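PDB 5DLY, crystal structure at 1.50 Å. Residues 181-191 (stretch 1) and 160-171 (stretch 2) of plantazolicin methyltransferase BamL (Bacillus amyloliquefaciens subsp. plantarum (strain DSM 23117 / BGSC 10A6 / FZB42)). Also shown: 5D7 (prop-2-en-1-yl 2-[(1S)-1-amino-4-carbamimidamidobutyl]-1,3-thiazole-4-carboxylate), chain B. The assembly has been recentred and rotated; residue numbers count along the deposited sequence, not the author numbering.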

# COMPACT_ATOMS: atom_id res chain seq x y z
N TYR A 181 11.68 -2.05 16.13
CA TYR A 181 11.18 -2.06 14.76
C TYR A 181 10.00 -1.12 14.58
O TYR A 181 10.02 -0.23 13.74
CB TYR A 181 10.81 -3.50 14.38
CG TYR A 181 10.00 -3.66 13.12
CD1 TYR A 181 10.50 -3.23 11.89
CD2 TYR A 181 8.74 -4.26 13.16
CE1 TYR A 181 9.75 -3.39 10.73
CE2 TYR A 181 7.98 -4.41 12.01
CZ TYR A 181 8.50 -3.98 10.80
OH TYR A 181 7.77 -4.14 9.64
N LEU A 182 8.97 -1.29 15.41
CA LEU A 182 7.76 -0.48 15.28
C LEU A 182 8.00 1.00 15.56
O LEU A 182 7.45 1.86 14.86
CB LEU A 182 6.63 -1.02 16.17
CG LEU A 182 6.05 -2.38 15.75
CD1 LEU A 182 4.96 -2.79 16.74
CD2 LEU A 182 5.52 -2.38 14.32
N LYS A 183 8.83 1.31 16.56
CA LYS A 183 9.18 2.70 16.84
C LYS A 183 9.79 3.35 15.60
O LYS A 183 9.39 4.46 15.21
CB LYS A 183 10.16 2.81 18.02
CG LYS A 183 9.53 2.66 19.40
CD LYS A 183 10.58 2.97 20.46
CE LYS A 183 10.21 2.40 21.81
NZ LYS A 183 11.41 2.34 22.69
N ASP A 184 10.77 2.68 14.99
CA ASP A 184 11.38 3.18 13.75
C ASP A 184 10.36 3.31 12.61
O ASP A 184 10.39 4.30 11.87
CB ASP A 184 12.54 2.29 13.31
CG ASP A 184 13.81 2.52 14.11
OD1 ASP A 184 13.89 3.50 14.89
OD2 ASP A 184 14.75 1.72 13.92
N GLN A 185 9.46 2.34 12.49
CA GLN A 185 8.45 2.39 11.42
C GLN A 185 7.50 3.58 11.59
O GLN A 185 7.24 4.32 10.64
CB GLN A 185 7.66 1.08 11.31
CG GLN A 185 8.48 -0.16 10.95
CD GLN A 185 9.47 0.08 9.81
OE1 GLN A 185 10.67 -0.15 9.94
NE2 GLN A 185 8.96 0.57 8.69
N TYR A 186 6.96 3.76 12.80
CA TYR A 186 6.05 4.88 13.05
C TYR A 186 6.72 6.25 12.95
O TYR A 186 6.11 7.18 12.44
CB TYR A 186 5.30 4.73 14.39
CG TYR A 186 4.18 3.72 14.31
CD1 TYR A 186 2.91 4.10 13.86
CD2 TYR A 186 4.38 2.39 14.68
CE1 TYR A 186 1.87 3.17 13.79
CE2 TYR A 186 3.36 1.46 14.60
CZ TYR A 186 2.11 1.84 14.16
OH TYR A 186 1.12 0.90 14.09
N ARG A 187 7.97 6.35 13.40
CA ARG A 187 8.72 7.61 13.32
C ARG A 187 8.93 8.06 11.87
O ARG A 187 8.97 9.26 11.58
CB ARG A 187 10.07 7.49 14.04
CG ARG A 187 10.68 8.82 14.47
CD ARG A 187 12.13 8.70 14.93
NE ARG A 187 12.33 7.70 15.99
CZ ARG A 187 12.99 6.55 15.82
NH1 ARG A 187 13.55 6.26 14.65
NH2 ARG A 187 13.11 5.70 16.84
N ALA A 188 9.04 7.10 10.96
CA ALA A 188 9.21 7.39 9.53
C ALA A 188 7.90 7.74 8.83
O ALA A 188 7.91 8.21 7.69
CB ALA A 188 9.87 6.21 8.83
N SER A 189 6.78 7.53 9.51
CA SER A 189 5.47 7.67 8.87
C SER A 189 5.00 9.12 8.77
O SER A 189 5.50 9.99 9.48
CB SER A 189 4.42 6.86 9.63
OG SER A 189 4.86 5.52 9.79
N LEU A 190 4.04 9.36 7.88
CA LEU A 190 3.38 10.65 7.80
C LEU A 190 2.19 10.68 8.74
O LEU A 190 1.69 9.63 9.16
CB LEU A 190 2.91 10.93 6.37
CG LEU A 190 4.00 10.99 5.29
CD1 LEU A 190 3.37 11.02 3.91
CD2 LEU A 190 4.97 12.15 5.49
N THR A 191 1.73 11.88 9.06
CA THR A 191 0.45 12.06 9.72
C THR A 191 -0.62 12.23 8.65
O THR A 191 -0.32 12.48 7.48
CB THR A 191 0.43 13.32 10.61
OG1 THR A 191 0.70 14.47 9.79
CG2 THR A 191 1.46 13.24 11.72
O9 5D7 B . 0.61 -2.36 9.17
C6 5D7 B . 1.37 -2.39 10.13
O7 5D7 B . 0.87 -2.41 11.48
C8 5D7 B . -0.52 -2.26 11.77
C2 5D7 B . 2.84 -2.45 9.94
N3 5D7 B . 3.41 -2.65 8.72
C4 5D7 B . 4.75 -2.69 8.71
S5 5D7 B . 5.32 -2.48 10.33
C1 5D7 B . 3.74 -2.33 11.01
CA 5D7 B . 5.70 -2.89 7.60
N 5D7 B . 4.93 -3.29 6.43
CB 5D7 B . 6.52 -1.63 7.30
CG 5D7 B . 5.75 -0.31 7.31
CD 5D7 B . 6.42 0.67 6.35
NE 5D7 B . 5.77 1.97 6.46
CZ 5D7 B . 6.04 2.96 7.30
NH2 5D7 B . 5.37 4.03 7.26
NH1 5D7 B . 7.00 2.86 8.13
C3 5D7 B . -0.69 -2.25 13.27
C5 5D7 B . -1.76 -2.77 13.83
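Stretch 2, residues 160-171: DLDRNSLGEGLN

Stretch 2 packs its loop and short helical turns along one side of the stretch 1 helix and the segment that follows it, a mainly apolar contact centred on Y186, pinned at one end by R163 and burying 863 Å² in all. The two stretches run in opposite senses: L170 lies by L182, R163 by S189 and D162 by T191, with CA atoms 6.5, 4.8 and 5.1 Å apart. D160 to D162 are extended, 163-165 form a 3-10 segment, and a helix starts at L166. The ring of Y186 is held between two residues of stretch 2, with L161 CD1 4.0 Å from its centroid over one face and L166 CA 4.0 Å from it over the opposite face; D162 O lies at the ring edge, 3.4 Å from Y186 CD1. G169 CA approaches Y186 OH to 3.4 Å, and a side chain at G169 would have its CB only 2.3 Å from Y186 CZ, so the glycine leaves room for the tyrosine. Water 2 joins Y186 OH and G169 O, 2.8 Å from each. Farther along, L170 CD2 rests 3.8 Å from L182 CB and 3.9 Å from K183 CG, while L182 CD1 meets G169 O at 3.3 Å. At the other end R163 uses both backbone and side chain: its N donates to L190 O (2.9 Å, nearly straight at 170°), and its NH2 donates to S189 O (2.9 Å). T191 CG2 covers one face of the guanidinium, 3.5 Å from R163 NH1. Water 1 accepts from L190 N (2.9 Å) and donates to L161 O (2.8 Å) and D160 OD2 (2.9 Å). The guanidino group of 5D7 also links the stretches, its NH2 donating to D160 OD2 (2.9 Å) and S189 OG (3.0 Å), its NH1 to Q185 O (2.9 Å).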

# COMPACT_ATOMS: atom_id res chain seq x y z
N ASP A 160 -0.95 3.05 4.67
CA ASP A 160 0.26 3.10 5.48
C ASP A 160 -0.01 3.48 6.92
O ASP A 160 -1.12 3.89 7.28
CB ASP A 160 1.28 4.08 4.86
CG ASP A 160 2.73 3.72 5.20
OD1 ASP A 160 3.01 2.56 5.62
OD2 ASP A 160 3.61 4.60 5.01
N LEU A 161 1.02 3.32 7.74
CA LEU A 161 0.98 3.75 9.14
C LEU A 161 0.79 5.26 9.27
O LEU A 161 1.28 6.03 8.44
CB LEU A 161 2.29 3.39 9.83
CG LEU A 161 2.69 1.92 9.86
CD1 LEU A 161 4.05 1.78 10.53
CD2 LEU A 161 1.65 1.08 10.58
N ASP A 162 0.07 5.66 10.32
CA ASP A 162 -0.05 7.06 10.72
C ASP A 162 0.91 7.28 11.87
O ASP A 162 0.84 6.56 12.87
CB ASP A 162 -1.49 7.34 11.17
CG ASP A 162 -1.76 8.82 11.43
OD1 ASP A 162 -0.84 9.56 11.84
OD2 ASP A 162 -2.93 9.22 11.26
N ARG A 163 1.79 8.28 11.75
CA ARG A 163 2.78 8.57 12.80
C ARG A 163 2.13 8.81 14.17
O ARG A 163 2.72 8.45 15.21
CB ARG A 163 3.67 9.75 12.40
CG ARG A 163 4.75 10.08 13.43
CD ARG A 163 5.82 11.01 12.86
NE ARG A 163 5.43 12.42 12.91
CZ ARG A 163 5.06 13.15 11.85
NH1 ARG A 163 4.74 14.43 12.00
NH2 ARG A 163 5.01 12.60 10.64
N ASN A 164 0.93 9.38 14.17
CA ASN A 164 0.22 9.69 15.41
C ASN A 164 -0.27 8.44 16.15
O ASN A 164 -0.71 8.52 17.29
CB ASN A 164 -0.94 10.67 15.16
CG ASN A 164 -0.47 12.08 14.82
OD1 ASN A 164 -1.12 12.78 14.04
ND2 ASN A 164 0.64 12.51 15.40
N SER A 165 -0.18 7.28 15.49
CA SER A 165 -0.63 6.01 16.05
C SER A 165 0.45 5.20 16.78
O SER A 165 0.19 4.07 17.21
CB SER A 165 -1.25 5.13 14.96
OG SER A 165 -2.45 5.69 14.47
N LEU A 166 1.65 5.77 16.92
CA LEU A 166 2.80 5.07 17.52
C LEU A 166 2.46 4.39 18.85
O LEU A 166 2.71 3.19 19.02
CB LEU A 166 4.00 6.02 17.69
CG LEU A 166 5.32 5.53 18.31
CD1 LEU A 166 5.69 4.09 17.95
CD2 LEU A 166 6.46 6.47 17.94
N GLY A 167 1.89 5.16 19.76
CA GLY A 167 1.56 4.68 21.11
C GLY A 167 0.76 3.40 21.10
O GLY A 167 1.13 2.42 21.75
N GLU A 168 -0.34 3.40 20.34
CA GLU A 168 -1.22 2.24 20.21
C GLU A 168 -0.56 1.16 19.36
O GLU A 168 -0.79 -0.03 19.57
CB GLU A 168 -2.54 2.65 19.56
CG GLU A 168 -3.04 4.03 19.94
CD GLU A 168 -3.88 4.66 18.84
OE1 GLU A 168 -3.64 5.85 18.51
OE2 GLU A 168 -4.79 3.98 18.31
N GLY A 169 0.26 1.60 18.41
CA GLY A 169 0.94 0.69 17.49
C GLY A 169 1.92 -0.24 18.17
O GLY A 169 2.20 -1.32 17.67
N LEU A 170 2.44 0.17 19.33
CA LEU A 170 3.40 -0.65 20.07
C LEU A 170 2.79 -1.85 20.79
O LEU A 170 3.51 -2.77 21.19
CB LEU A 170 4.21 0.21 21.05
CG LEU A 170 5.20 1.23 20.46
CD1 LEU A 170 5.84 2.06 21.57
CD2 LEU A 170 6.26 0.54 19.62
N ASN A 171 1.46 -1.86 20.93
CA ASN A 171 0.74 -2.89 21.69
C ASN A 171 0.95 -4.31 21.17
O ASN A 171 0.88 -5.27 21.93
CB ASN A 171 -0.76 -2.59 21.74
CG ASN A 171 -1.10 -1.34 22.54
OD1 ASN A 171 -0.30 -0.86 23.35
ND2 ASN A 171 -2.30 -0.80 22.31
O HOH W 1 3.01 7.01 6.47
O HOH W 2 1.82 -1.73 14.91